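Local coordinates for protein manganese-dependent ADP-ribose/CDP-alcohol diphosphatase (Danio rerio, PDB 2NXF) that probably hydrolyses ADP-ribose and CDP-alcohols such as CDP-choline and CDP-glycerol as a dinuclear-metal phosphoesterase, at residues 4-9 / 52-57; 46-51 / 84-89; 180-185 / 194-199; 215-220 / 253-258; 229-234 / 259-264. All coordinates share one frame; numbering follows the deposited sequence. Where two conformers were deposited one is given.

Interaction 1: 4-9 / 52-57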
# COMPACT_ATOMS: atom_id res chain seq x y z
N PRO A 4 5.35 0.47 24.81
CA PRO A 4 4.78 1.10 23.59
C PRO A 4 3.37 1.68 23.76
O PRO A 4 2.57 1.13 24.53
CB PRO A 4 4.76 -0.04 22.56
CG PRO A 4 4.83 -1.29 23.31
CD PRO A 4 5.39 -1.00 24.70
N VAL A 5 3.12 2.79 23.08
CA VAL A 5 1.81 3.42 23.07
C VAL A 5 0.84 2.60 22.21
O VAL A 5 -0.36 2.52 22.51
CB VAL A 5 1.89 4.88 22.51
CG1 VAL A 5 0.52 5.53 22.44
CG2 VAL A 5 2.82 5.72 23.37
N PHE A 6 1.36 2.01 21.13
CA PHE A 6 0.53 1.29 20.18
C PHE A 6 1.40 0.30 19.41
O PHE A 6 2.57 0.57 19.15
CB PHE A 6 -0.11 2.29 19.20
CG PHE A 6 -1.24 1.71 18.37
CD1 PHE A 6 -2.48 1.42 18.96
CD2 PHE A 6 -1.08 1.49 17.01
CE1 PHE A 6 -3.53 0.90 18.16
CE2 PHE A 6 -2.12 0.97 16.22
CZ PHE A 6 -3.34 0.68 16.81
N THR A 7 0.80 -0.83 19.04
CA THR A 7 1.54 -1.93 18.39
C THR A 7 0.68 -2.46 17.25
O THR A 7 -0.50 -2.74 17.45
CB THR A 7 1.80 -3.09 19.40
OG1 THR A 7 2.58 -2.62 20.52
CG2 THR A 7 2.51 -4.24 18.72
N PHE A 8 1.24 -2.57 16.05
CA PHE A 8 0.42 -3.02 14.91
C PHE A 8 1.22 -3.89 13.95
O PHE A 8 2.42 -3.69 13.81
CB PHE A 8 -0.26 -1.86 14.18
CG PHE A 8 0.69 -0.86 13.55
CD1 PHE A 8 0.93 -0.86 12.18
CD2 PHE A 8 1.32 0.11 14.35
CE1 PHE A 8 1.78 0.09 11.61
CE2 PHE A 8 2.18 1.04 13.80
CZ PHE A 8 2.42 1.03 12.43
N GLY A 9 0.56 -4.85 13.32
CA GLY A 9 1.21 -5.67 12.28
C GLY A 9 1.23 -4.97 10.92
O GLY A 9 0.38 -4.15 10.63
N VAL A 52 -1.06 -7.70 19.11
CA VAL A 52 -1.10 -6.44 18.29
C VAL A 52 -2.50 -5.80 18.37
O VAL A 52 -3.49 -6.51 18.52
CB VAL A 52 -0.69 -6.59 16.79
CG1 VAL A 52 0.69 -7.26 16.66
CG2 VAL A 52 -1.76 -7.36 16.00
N GLN A 53 -2.57 -4.48 18.26
CA GLN A 53 -3.84 -3.78 18.40
C GLN A 53 -4.60 -3.63 17.09
O GLN A 53 -5.80 -3.38 17.09
CB GLN A 53 -3.62 -2.43 19.09
CG GLN A 53 -3.31 -2.58 20.57
CD GLN A 53 -2.58 -1.39 21.14
OE1 GLN A 53 -1.36 -1.28 21.01
NE2 GLN A 53 -3.31 -0.50 21.80
N CYS A 54 -3.88 -3.78 15.97
CA CYS A 54 -4.47 -3.85 14.63
C CYS A 54 -3.42 -4.34 13.64
O CYS A 54 -2.27 -4.57 14.01
CB CYS A 54 -5.07 -2.51 14.18
SG CYS A 54 -3.87 -1.24 13.70
N VAL A 55 -3.85 -4.54 12.40
CA VAL A 55 -2.95 -4.91 11.32
C VAL A 55 -3.25 -3.93 10.19
O VAL A 55 -4.40 -3.57 9.98
CB VAL A 55 -3.18 -6.38 10.86
CG1 VAL A 55 -2.33 -6.71 9.63
CG2 VAL A 55 -2.89 -7.37 12.03
N VAL A 56 -2.21 -3.50 9.48
CA VAL A 56 -2.39 -2.78 8.21
C VAL A 56 -1.76 -3.60 7.10
O VAL A 56 -0.58 -3.98 7.18
CB VAL A 56 -1.75 -1.37 8.24
CG1 VAL A 56 -2.09 -0.62 6.95
CG2 VAL A 56 -2.21 -0.56 9.47
N GLN A 57 -2.55 -3.92 6.08
CA GLN A 57 -1.97 -4.65 4.94
C GLN A 57 -2.03 -3.74 3.73
O GLN A 57 -3.06 -3.08 3.48
CB GLN A 57 -2.59 -6.03 4.72
CG GLN A 57 -4.05 -6.06 4.29
CD GLN A 57 -4.25 -5.93 2.77
OE1 GLN A 57 -3.30 -5.95 1.98
NE2 GLN A 57 -5.51 -5.82 2.38
O HOH W 1 0.92 -1.43 22.41
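Phe6 meets Gln53 and Cys54 with the far end of its ring, and shares with Val5 a classic beta bulge facing Leu301 on the neighbouring strand. Its CG lies anti to the backbone N (chi1 -166°), which carries the ring to the Gln53 side. Phe6 CE1 comes 3.5 Å from Gln53 CB, with ring and amide planes 47° apart. Cys54 SG sits at the ring edge, 3.7 Å from Phe6 CZ, a sulfur-aromatic contact. Thr7 is held by Gln53 at both backbone polar atoms. In the conformer given, its N donates to Gln53 OE1 at 3.0 Å, a bent bond (133°); its O accepts from Gln53 N at 2.8 Å. A water joins Thr7 OG1 to the same OE1. Phe8 lays CB 3.7 Å from Cys54 SG, and its CD1 comes 4.2 Å from Val56 CG2. Gly9 N donates to Cys54 O, and Gly9 O accepts from Val56 N at 2.9 Å. Strands 6-11 and 54-57 thus pair in parallel inside a mixed sheet of the calcineurin-like phosphoesterase fold. In that conformer Gln53 OE1 probably replaces a strand carbonyl as acceptor for Thr7 N. Cys54 N is buried without a partner in the model, a likely local cost.

Interaction 2: 46-51 / 84-89. With EOH (ethanol), chain G.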
# COMPACT_ATOMS: atom_id res chain seq x y z
N GLN A 46 2.08 -15.02 14.75
CA GLN A 46 3.03 -14.17 15.46
C GLN A 46 2.37 -12.90 16.03
O GLN A 46 2.60 -12.56 17.19
CB GLN A 46 4.25 -13.84 14.59
CG GLN A 46 5.04 -15.10 14.19
CD GLN A 46 6.47 -14.81 13.70
OE1 GLN A 46 7.20 -14.00 14.30
NE2 GLN A 46 6.88 -15.50 12.63
N TRP A 47 1.51 -12.26 15.24
CA TRP A 47 0.81 -11.04 15.69
C TRP A 47 -0.12 -11.34 16.86
O TRP A 47 -0.30 -10.50 17.74
CB TRP A 47 -0.00 -10.44 14.55
CG TRP A 47 0.84 -9.83 13.46
CD1 TRP A 47 2.06 -9.23 13.59
CD2 TRP A 47 0.49 -9.74 12.07
NE1 TRP A 47 2.50 -8.77 12.36
CE2 TRP A 47 1.54 -9.08 11.41
CE3 TRP A 47 -0.62 -10.18 11.32
CZ2 TRP A 47 1.52 -8.82 10.03
CZ3 TRP A 47 -0.64 -9.92 9.93
CH2 TRP A 47 0.43 -9.26 9.32
N ARG A 48 -0.71 -12.53 16.86
CA ARG A 48 -1.55 -12.95 17.98
C ARG A 48 -0.74 -13.05 19.27
O ARG A 48 -1.16 -12.55 20.31
CB ARG A 48 -2.24 -14.29 17.69
CG ARG A 48 -3.39 -14.18 16.69
CD ARG A 48 -4.01 -15.55 16.37
NE ARG A 48 -4.49 -16.27 17.55
CZ ARG A 48 -5.59 -15.95 18.25
NH1 ARG A 48 -6.34 -14.91 17.90
NH2 ARG A 48 -5.93 -16.68 19.30
N ARG A 49 0.44 -13.67 19.19
CA ARG A 49 1.32 -13.80 20.37
C ARG A 49 1.74 -12.44 20.92
O ARG A 49 1.85 -12.24 22.14
CB ARG A 49 2.58 -14.59 20.00
CG ARG A 49 2.42 -16.09 19.93
CD ARG A 49 3.81 -16.73 19.80
NE ARG A 49 3.73 -18.10 19.30
CZ ARG A 49 3.96 -18.46 18.03
NH1 ARG A 49 4.30 -17.57 17.12
NH2 ARG A 49 3.85 -19.74 17.69
N GLU A 50 1.95 -11.52 19.99
CA GLU A 50 2.37 -10.15 20.29
C GLU A 50 1.24 -9.30 20.88
O GLU A 50 1.49 -8.18 21.34
CB GLU A 50 2.92 -9.50 19.00
CG GLU A 50 4.32 -10.03 18.67
CD GLU A 50 4.86 -9.63 17.30
OE1 GLU A 50 4.08 -9.23 16.43
OE2 GLU A 50 6.08 -9.79 17.09
N ARG A 51 0.00 -9.81 20.81
CA ARG A 51 -1.21 -9.03 21.21
C ARG A 51 -1.26 -7.66 20.44
O ARG A 51 -1.48 -6.59 21.03
CB ARG A 51 -1.31 -8.90 22.76
CG ARG A 51 -1.26 -10.27 23.49
CD ARG A 51 -1.64 -10.15 24.97
NE ARG A 51 -1.71 -11.47 25.61
CZ ARG A 51 -2.25 -11.69 26.80
NH1 ARG A 51 -2.26 -12.92 27.29
NH2 ARG A 51 -2.77 -10.68 27.51
N ASP A 84 -8.92 -13.06 9.73
CA ASP A 84 -9.93 -13.04 10.80
C ASP A 84 -9.47 -13.75 12.07
O ASP A 84 -9.92 -13.41 13.17
CB ASP A 84 -11.24 -13.67 10.31
CG ASP A 84 -12.01 -12.75 9.39
OD1 ASP A 84 -11.73 -11.54 9.33
OD2 ASP A 84 -12.92 -13.26 8.70
N ALA A 85 -8.58 -14.73 11.91
CA ALA A 85 -8.02 -15.49 13.03
C ALA A 85 -7.21 -14.60 13.99
O ALA A 85 -6.97 -15.00 15.13
CB ALA A 85 -7.16 -16.64 12.51
N CYS A 86 -6.80 -13.41 13.53
CA CYS A 86 -6.01 -12.50 14.37
C CYS A 86 -6.86 -11.81 15.44
O CYS A 86 -6.32 -11.31 16.44
CB CYS A 86 -5.29 -11.46 13.52
SG CYS A 86 -3.74 -10.86 14.25
N SER A 87 -8.18 -11.75 15.22
CA SER A 87 -9.13 -11.18 16.18
C SER A 87 -8.96 -9.68 16.51
O SER A 87 -9.37 -9.23 17.58
CB SER A 87 -9.16 -12.00 17.49
OG SER A 87 -9.37 -13.37 17.23
N VAL A 88 -8.34 -8.92 15.60
CA VAL A 88 -8.29 -7.46 15.75
C VAL A 88 -8.61 -6.79 14.42
O VAL A 88 -8.65 -7.45 13.39
CB VAL A 88 -6.91 -6.93 16.27
CG1 VAL A 88 -6.68 -7.33 17.74
CG2 VAL A 88 -5.77 -7.35 15.36
N ASP A 89 -8.83 -5.48 14.46
CA ASP A 89 -9.12 -4.71 13.26
C ASP A 89 -7.99 -4.85 12.26
O ASP A 89 -6.81 -4.73 12.63
CB ASP A 89 -9.25 -3.21 13.59
CG ASP A 89 -10.53 -2.86 14.32
OD1 ASP A 89 -11.46 -3.70 14.41
OD2 ASP A 89 -10.61 -1.71 14.82
C1 EOH G . -4.27 -9.88 18.56
C2 EOH G . -4.43 -9.02 19.82
O EOH G . -5.00 -11.10 18.67
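Trp47 and Arg48, on the last turn of helix 35-49, meet Cys86 and its neighbours in the loop that leads from helix 72-84 to strand 89-92. The helix ends in a Schellman motif at Arg51, which has positive phi. In residues 84-89 a type I turn runs from Asp84 to Ser87. The contact therefore joins two helix ends next to strand 89-92, an outermost strand of the six-stranded mixed sheet in the calcineurin-like fold.

The apolar part centres on Cys86 SG. In the conformer given, it lies anti to its own backbone N (chi1 -151°) and rests 3.8 Å from Trp47 CB. SG is near the plane of the indole, at its edge. Arg48 CG packs on the backbone here, 3.9 Å from Cys86 CA. The indole NH of Trp47 is used by Ala297 O, on strand 295-301, and its ring meets Phe296 with the planes at about 85°.

The polar part is carried by Arg48, whose chain bends at chi3. NH1 gives a weak hydrogen bond to Ala85 O, at 2.8 Å but with an N-H...O angle of only 116°. Arg48 CD also lies 3.3 Å from Ala85 O. The arginine is exposed, and this bond is a modest one.

An ethanol, probably from the crystallisation liquor, sits between the two segments. Its C2 is 3.5 Å from Val88 CG1. Its hydroxyl donates to Cys86 O, with 2.6 Å between EOH O and that oxygen.

Interaction 3: 180-185 / 194-199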
# COMPACT_ATOMS: atom_id res chain seq x y z
N ASP A 180 0.03 -1.83 -25.25
CA ASP A 180 0.25 -2.42 -23.93
C ASP A 180 0.83 -1.39 -22.98
O ASP A 180 2.06 -1.24 -22.88
CB ASP A 180 1.17 -3.65 -24.01
CG ASP A 180 1.34 -4.35 -22.65
OD1 ASP A 180 0.71 -3.93 -21.64
OD2 ASP A 180 2.11 -5.33 -22.59
N LEU A 181 -0.05 -0.70 -22.28
CA LEU A 181 0.36 0.37 -21.39
C LEU A 181 1.03 -0.10 -20.08
O LEU A 181 1.42 0.72 -19.24
CB LEU A 181 -0.81 1.35 -21.13
CG LEU A 181 -1.17 2.24 -22.34
CD1 LEU A 181 -2.55 2.88 -22.17
CD2 LEU A 181 -0.11 3.30 -22.60
N ASN A 182 1.17 -1.42 -19.90
CA ASN A 182 1.98 -1.95 -18.79
C ASN A 182 3.48 -1.88 -19.10
O ASN A 182 4.32 -2.05 -18.21
CB ASN A 182 1.60 -3.40 -18.45
CG ASN A 182 0.24 -3.50 -17.78
OD1 ASN A 182 -0.06 -2.76 -16.84
ND2 ASN A 182 -0.60 -4.40 -18.29
N LEU A 183 3.81 -1.64 -20.37
CA LEU A 183 5.22 -1.49 -20.77
C LEU A 183 5.63 -0.03 -20.58
O LEU A 183 4.98 0.87 -21.13
CB LEU A 183 5.44 -1.92 -22.22
CG LEU A 183 5.11 -3.37 -22.57
CD1 LEU A 183 5.30 -3.63 -24.06
CD2 LEU A 183 5.95 -4.34 -21.72
N PRO A 184 6.73 0.21 -19.83
CA PRO A 184 7.09 1.60 -19.54
C PRO A 184 7.57 2.31 -20.80
O PRO A 184 8.03 1.65 -21.75
CB PRO A 184 8.22 1.46 -18.52
CG PRO A 184 8.83 0.14 -18.81
CD PRO A 184 7.68 -0.74 -19.23
N PRO A 185 7.43 3.65 -20.85
CA PRO A 185 7.78 4.40 -22.05
C PRO A 185 9.28 4.51 -22.27
O PRO A 185 9.71 4.79 -23.39
CB PRO A 185 7.20 5.79 -21.78
CG PRO A 185 7.24 5.91 -20.31
CD PRO A 185 6.90 4.53 -19.79
N PHE A 194 5.12 5.84 -15.58
CA PHE A 194 3.89 6.06 -16.33
C PHE A 194 3.46 4.81 -17.07
O PHE A 194 3.60 4.69 -18.30
CB PHE A 194 4.02 7.28 -17.25
CG PHE A 194 4.04 8.59 -16.49
CD1 PHE A 194 2.87 9.07 -15.89
CD2 PHE A 194 5.21 9.31 -16.34
CE1 PHE A 194 2.88 10.26 -15.17
CE2 PHE A 194 5.23 10.51 -15.63
CZ PHE A 194 4.06 10.98 -15.05
N VAL A 195 2.91 3.88 -16.29
CA VAL A 195 2.41 2.59 -16.73
C VAL A 195 1.03 2.36 -16.12
O VAL A 195 0.70 2.97 -15.10
CB VAL A 195 3.35 1.41 -16.32
CG1 VAL A 195 4.63 1.46 -17.15
CG2 VAL A 195 3.67 1.44 -14.82
N LYS A 196 0.26 1.49 -16.76
CA LYS A 196 -1.13 1.19 -16.44
C LYS A 196 -1.29 0.57 -15.05
O LYS A 196 -2.36 0.69 -14.42
CB LYS A 196 -1.67 0.25 -17.52
CG LYS A 196 -3.14 -0.06 -17.49
CD LYS A 196 -3.48 -0.99 -18.65
CE LYS A 196 -4.80 -1.70 -18.41
NZ LYS A 196 -5.24 -2.48 -19.62
N PHE A 197 -0.24 -0.10 -14.56
CA PHE A 197 -0.34 -0.72 -13.23
C PHE A 197 -0.04 0.24 -12.07
O PHE A 197 -0.06 -0.17 -10.92
CB PHE A 197 0.49 -2.01 -13.15
CG PHE A 197 1.97 -1.85 -13.40
CD1 PHE A 197 2.83 -1.43 -12.37
CD2 PHE A 197 2.52 -2.21 -14.64
CE1 PHE A 197 4.23 -1.35 -12.58
CE2 PHE A 197 3.92 -2.13 -14.87
CZ PHE A 197 4.77 -1.71 -13.84
N ASN A 198 0.23 1.51 -12.39
CA ASN A 198 0.34 2.56 -11.40
C ASN A 198 -0.84 3.53 -11.47
O ASN A 198 -1.80 3.33 -12.22
CB ASN A 198 1.67 3.32 -11.54
CG ASN A 198 2.86 2.45 -11.23
OD1 ASN A 198 2.75 1.45 -10.49
ND2 ASN A 198 4.02 2.83 -11.75
N GLY A 199 -0.76 4.57 -10.66
CA GLY A 199 -1.83 5.54 -10.56
C GLY A 199 -1.34 6.73 -9.78
O GLY A 199 -0.17 6.78 -9.37
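Phe197 CG stands between its backbone N and carbonyl carbon (chi1 60°), and Asn182 CG lies anti to its carbonyl carbon (chi1 -71°). From these positions the amide and the phenyl ring cross obliquely, their planes 29° apart. Asn182 OD1 lies at the ring edge, in plane, 3.4 Å from Phe197 CD2. The backbone O of Asn182 also comes to the edge, 3.4 Å from Phe197 CE2. Both positions would suit the slightly positive rim of the ring. Val195 CG2, from the same segment as the ring, covers one face over its centre.

Two type I turns meet here, Asp180 to Leu183 and Val195 to Asn198. The first also holds an Asx turn, in which Asp180 OD1 accepts from Asn182 N at 3.1 Å. Both turns belong to the long connection between helices 162-174 and 203-219. The second turn borders the dinuclear zinc site of this metallophosphoesterase. Phe197 touches Asn96, a zinc ligand, and Asn198 OD1 is hydrogen-bonded to the zinc ligand His265.

One hydrogen bond crosses between the segments. Lys196 N donates to Leu181 O at 2.8 Å. Val195 CA brings its hydrogen to the same oxygen, with CA 3.3 Å from Leu181 O. Val195 CG1 presses on Pro184, 3.4 Å from its CA. Pro185 CD lies 3.6 Å from Phe194 O, which accepts a hydrogen bond from Asn175 ND2.

Interaction 4: 215-220 / 253-258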
# COMPACT_ATOMS: atom_id res chain seq x y z
N LEU A 215 -3.64 19.94 10.57
CA LEU A 215 -4.27 19.78 11.86
C LEU A 215 -3.37 18.94 12.78
O LEU A 215 -3.19 19.30 13.94
CB LEU A 215 -5.67 19.20 11.72
CG LEU A 215 -6.69 20.10 10.98
CD1 LEU A 215 -8.05 19.56 11.34
CD2 LEU A 215 -6.62 21.58 11.36
N SER A 216 -2.78 17.87 12.24
CA SER A 216 -1.82 17.07 13.00
C SER A 216 -0.62 17.86 13.50
O SER A 216 -0.20 17.69 14.65
CB SER A 216 -1.38 15.87 12.18
OG SER A 216 -2.45 14.93 12.13
N ASP A 217 -0.10 18.78 12.67
CA ASP A 217 0.99 19.68 13.11
C ASP A 217 0.58 20.41 14.39
O ASP A 217 1.32 20.43 15.38
CB ASP A 217 1.32 20.74 12.04
CG ASP A 217 1.94 20.16 10.77
OD1 ASP A 217 2.41 19.00 10.76
OD2 ASP A 217 1.97 20.90 9.76
N HIS A 218 -0.59 21.04 14.35
CA HIS A 218 -1.02 21.85 15.47
C HIS A 218 -1.42 21.06 16.70
O HIS A 218 -1.35 21.57 17.82
CB HIS A 218 -2.12 22.79 15.02
CG HIS A 218 -1.62 23.83 14.07
ND1 HIS A 218 -0.76 24.83 14.46
CD2 HIS A 218 -1.81 24.00 12.74
CE1 HIS A 218 -0.48 25.60 13.43
NE2 HIS A 218 -1.10 25.11 12.37
N LYS A 219 -1.80 19.81 16.50
CA LYS A 219 -2.10 18.91 17.61
C LYS A 219 -0.87 18.15 18.12
O LYS A 219 -0.96 17.41 19.11
CB LYS A 219 -3.22 17.94 17.24
CG LYS A 219 -4.54 18.63 16.92
CD LYS A 219 -5.59 17.62 16.46
CE LYS A 219 -5.33 17.10 15.08
NZ LYS A 219 -6.26 15.99 14.73
N GLN A 220 0.28 18.41 17.50
CA GLN A 220 1.54 17.70 17.79
C GLN A 220 1.36 16.19 17.72
O GLN A 220 1.88 15.45 18.56
CB GLN A 220 2.12 18.13 19.13
CG GLN A 220 2.61 19.56 19.13
CD GLN A 220 3.07 19.96 20.51
OE1 GLN A 220 2.26 20.17 21.41
NE2 GLN A 220 4.39 20.05 20.68
N ARG A 253 6.63 17.24 2.78
CA ARG A 253 7.75 18.10 3.20
C ARG A 253 7.31 19.39 3.89
O ARG A 253 8.11 20.05 4.56
CB ARG A 253 8.65 18.41 2.00
CG ARG A 253 9.40 17.17 1.51
CD ARG A 253 10.10 17.40 0.19
NE ARG A 253 10.93 16.24 -0.17
CZ ARG A 253 11.27 15.92 -1.42
NH1 ARG A 253 10.83 16.65 -2.44
NH2 ARG A 253 12.04 14.86 -1.64
N SER A 254 6.03 19.73 3.73
CA SER A 254 5.41 20.90 4.35
C SER A 254 4.99 20.69 5.80
O SER A 254 4.57 21.63 6.47
CB SER A 254 4.16 21.28 3.55
OG SER A 254 4.54 21.81 2.29
N HIS A 255 5.08 19.44 6.28
CA HIS A 255 4.49 19.10 7.57
C HIS A 255 5.40 18.28 8.48
O HIS A 255 5.73 17.13 8.16
CB HIS A 255 3.18 18.33 7.35
CG HIS A 255 2.15 19.13 6.62
ND1 HIS A 255 1.43 20.13 7.22
CD2 HIS A 255 1.72 19.08 5.33
CE1 HIS A 255 0.61 20.67 6.34
NE2 HIS A 255 0.76 20.04 5.19
N GLN A 256 5.75 18.88 9.62
CA GLN A 256 6.59 18.19 10.61
C GLN A 256 5.91 16.99 11.28
O GLN A 256 6.60 16.13 11.86
CB GLN A 256 7.16 19.17 11.64
CG GLN A 256 8.30 20.01 11.08
CD GLN A 256 9.45 20.21 12.06
OE1 GLN A 256 9.70 21.32 12.52
NE2 GLN A 256 10.17 19.12 12.38
N SER A 257 4.59 16.90 11.18
CA SER A 257 3.85 15.79 11.80
C SER A 257 4.07 14.45 11.10
O SER A 257 3.77 13.41 11.68
CB SER A 257 2.35 16.08 11.86
OG SER A 257 1.85 16.33 10.57
N VAL A 258 4.57 14.46 9.86
CA VAL A 258 4.77 13.21 9.13
C VAL A 258 5.89 12.39 9.80
O VAL A 258 7.02 12.87 9.95
CB VAL A 258 5.13 13.48 7.67
CG1 VAL A 258 5.40 12.16 6.93
CG2 VAL A 258 4.03 14.33 6.98
O HOH W 2 4.96 21.63 10.05
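Asp217 turns its carboxylate to His255 and Ser257, and both of its oxygens are used. OD1 takes two bonds from one residue. Ser257 OG donates at 2.7 Å to Asp217 OD1 from the anti side, 33° out of the carboxylate plane. Ser257 N donates to the same OD1 at 3.1 Å, nearly in line with the C-O bond. The two donors reach it from opposite faces of the plane. The serine OG stands between its backbone N and carbonyl carbon (chi1 58°), which brings it to OD1 beside the N-H.

OD2 accepts from His255 ND1 at 2.7 Å, on the syn side. This bond is nearly straight (169°), and OD2 lies in the imidazole plane. A water that accepts from Gln256 N gives a weak bond to OD2 as well. The other ring nitrogen, His255 NE2, is paired with Asp210 on the same helix. With a carboxylate at each nitrogen, the imidazole would probably favour the protonated form. Ser216 packs its CB 3.6 Å from Ser257 OG, while its own hydroxyl pairs with Glu221.

Asp217 thus holds the helix to the loop by three bonds, not counting the water. The arrangement is a His-carboxylate hydrogen bond next to the C-terminal Schellman motif of helix 203-219. It joins that helix to the type I turn leading into strand 258-263, away from the metal sites.

Interaction 5: 229-234 / 259-264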
# COMPACT_ATOMS: atom_id res chain seq x y z
N LEU A 229 1.24 2.50 -3.36
CA LEU A 229 2.39 2.96 -4.14
C LEU A 229 3.34 3.84 -3.35
O LEU A 229 2.91 4.77 -2.63
CB LEU A 229 1.92 3.78 -5.36
CG LEU A 229 1.07 3.03 -6.40
CD1 LEU A 229 0.66 3.99 -7.55
CD2 LEU A 229 1.79 1.82 -6.92
N PRO A 230 4.65 3.59 -3.51
CA PRO A 230 5.67 4.48 -2.94
C PRO A 230 5.72 5.82 -3.69
O PRO A 230 5.28 5.91 -4.85
CB PRO A 230 6.98 3.71 -3.14
CG PRO A 230 6.72 2.82 -4.32
CD PRO A 230 5.25 2.43 -4.19
N VAL A 231 6.26 6.84 -3.02
CA VAL A 231 6.37 8.16 -3.64
C VAL A 231 7.79 8.73 -3.62
O VAL A 231 8.07 9.71 -4.32
CB VAL A 231 5.38 9.19 -3.03
CG1 VAL A 231 3.91 8.75 -3.24
CG2 VAL A 231 5.70 9.44 -1.53
N HIS A 232 8.71 8.14 -2.86
CA HIS A 232 10.08 8.69 -2.83
C HIS A 232 11.01 7.83 -3.68
O HIS A 232 11.14 6.64 -3.44
CB HIS A 232 10.60 8.79 -1.39
CG HIS A 232 11.72 9.78 -1.24
ND1 HIS A 232 12.87 9.72 -2.01
CD2 HIS A 232 11.86 10.86 -0.44
CE1 HIS A 232 13.66 10.72 -1.68
NE2 HIS A 232 13.07 11.43 -0.72
N PRO A 233 11.67 8.45 -4.69
CA PRO A 233 12.57 7.69 -5.55
C PRO A 233 13.70 6.92 -4.83
O PRO A 233 14.23 5.96 -5.40
CB PRO A 233 13.17 8.76 -6.48
CG PRO A 233 12.18 9.84 -6.49
CD PRO A 233 11.56 9.86 -5.12
N CYS A 234 14.07 7.34 -3.62
CA CYS A 234 15.11 6.62 -2.83
C CYS A 234 14.59 5.33 -2.21
O CYS A 234 15.38 4.50 -1.77
CB CYS A 234 15.73 7.49 -1.72
SG CYS A 234 14.59 8.38 -0.61
N LEU A 259 5.55 11.17 10.20
CA LEU A 259 6.52 10.27 10.80
C LEU A 259 7.07 9.38 9.71
O LEU A 259 8.29 9.32 9.50
CB LEU A 259 5.88 9.46 11.93
CG LEU A 259 6.77 8.38 12.58
CD1 LEU A 259 8.04 8.96 13.21
CD2 LEU A 259 5.93 7.59 13.59
N CYS A 260 6.18 8.70 8.99
CA CYS A 260 6.63 7.80 7.94
C CYS A 260 5.57 7.63 6.87
O CYS A 260 4.37 7.87 7.11
CB CYS A 260 7.03 6.45 8.52
SG CYS A 260 5.71 5.62 9.44
N PHE A 261 6.02 7.19 5.70
CA PHE A 261 5.17 6.90 4.58
C PHE A 261 5.48 5.46 4.21
O PHE A 261 6.62 5.12 3.89
CB PHE A 261 5.52 7.84 3.43
CG PHE A 261 4.58 7.74 2.27
CD1 PHE A 261 3.52 8.63 2.13
CD2 PHE A 261 4.74 6.71 1.33
CE1 PHE A 261 2.63 8.52 1.04
CE2 PHE A 261 3.87 6.59 0.24
CZ PHE A 261 2.80 7.49 0.10
N ILE A 262 4.47 4.60 4.33
CA ILE A 262 4.68 3.14 4.20
C ILE A 262 3.91 2.65 2.99
O ILE A 262 2.71 2.95 2.84
CB ILE A 262 4.22 2.40 5.50
CG1 ILE A 262 5.09 2.85 6.69
CG2 ILE A 262 4.33 0.89 5.34
CD1 ILE A 262 4.54 2.41 8.07
N ALA A 263 4.59 1.92 2.12
CA ALA A 263 3.97 1.45 0.89
C ALA A 263 4.34 0.01 0.59
O ALA A 263 5.23 -0.55 1.23
CB ALA A 263 4.40 2.35 -0.28
N GLY A 264 3.65 -0.59 -0.38
CA GLY A 264 4.00 -1.93 -0.87
C GLY A 264 4.37 -1.75 -2.34
O GLY A 264 5.12 -0.82 -2.70
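Val231 and Phe261 meet at about a right angle, methyl to ring. They join strand 258-263 of the seven-stranded mixed sheet to the loop that follows strand 222-227, within the calcineurin-like phosphoesterase fold. Phe261 CG lies anti to the backbone N (chi1 -173°), and its CB points toward the loop.

Val231 has CG1 anti to its carbonyl carbon (chi1 -61°), which leaves CG2 between the backbone N and the carbonyl carbon. This rotamer divides the work of the two methyls. CG2 lies over the centre of the Phe261 ring, 3.8 Å from the centroid and 12° off the normal, a CH-pi contact. CG1 reaches past the face to the ring tip, 3.7 Å from Phe261 CZ. Leu252 on helix 245-253 and Ile225 on strand 222-227 also touch the ring.

Leu229 comes in by its backbone. Its O lies in the ring plane at the edge, 3.5 Å from Phe261 CE2, and is hydrogen-bonded to Ser227 OG. Its side chain turns the other way, to Tyr150 and the zinc ligand His265. No hydrogen bond crosses between the two segments, so the contact rests on shape and apolar surface.

Farther along, the loop is tied by the disulfide between Cys234 and Cys272. At the end of the strand Ala263 CB packs against the Leu229-Pro230 peptide, 3.5 Å from Pro230 N. Pro230 CD lies 3.6 Å from Gly264 O.

How the interactions relate
Interactions 1 and 2 share one corner of the fold, with centres 9 Å apart. Val55 N and Asp89 O, 3.0 Å apart, probably form a hydrogen bond between them, and helix 35-49 is followed in the chain by strand 54-57. Interactions 4 and 5 both involve strand 258-263 or the turn before it, and their centres are 17 Å apart. Interaction 3 touches interaction 5 where Gly199 O lies 3.4 Å from Leu229 CD1. Both lie near the zinc ligand His265: the side chains of Phe197 and Leu229 are about 4 Å and 3 Å from its side chain. Interactions 2 and 3 lie on opposite sides of the chain's centre, their centres about 37 Å apart.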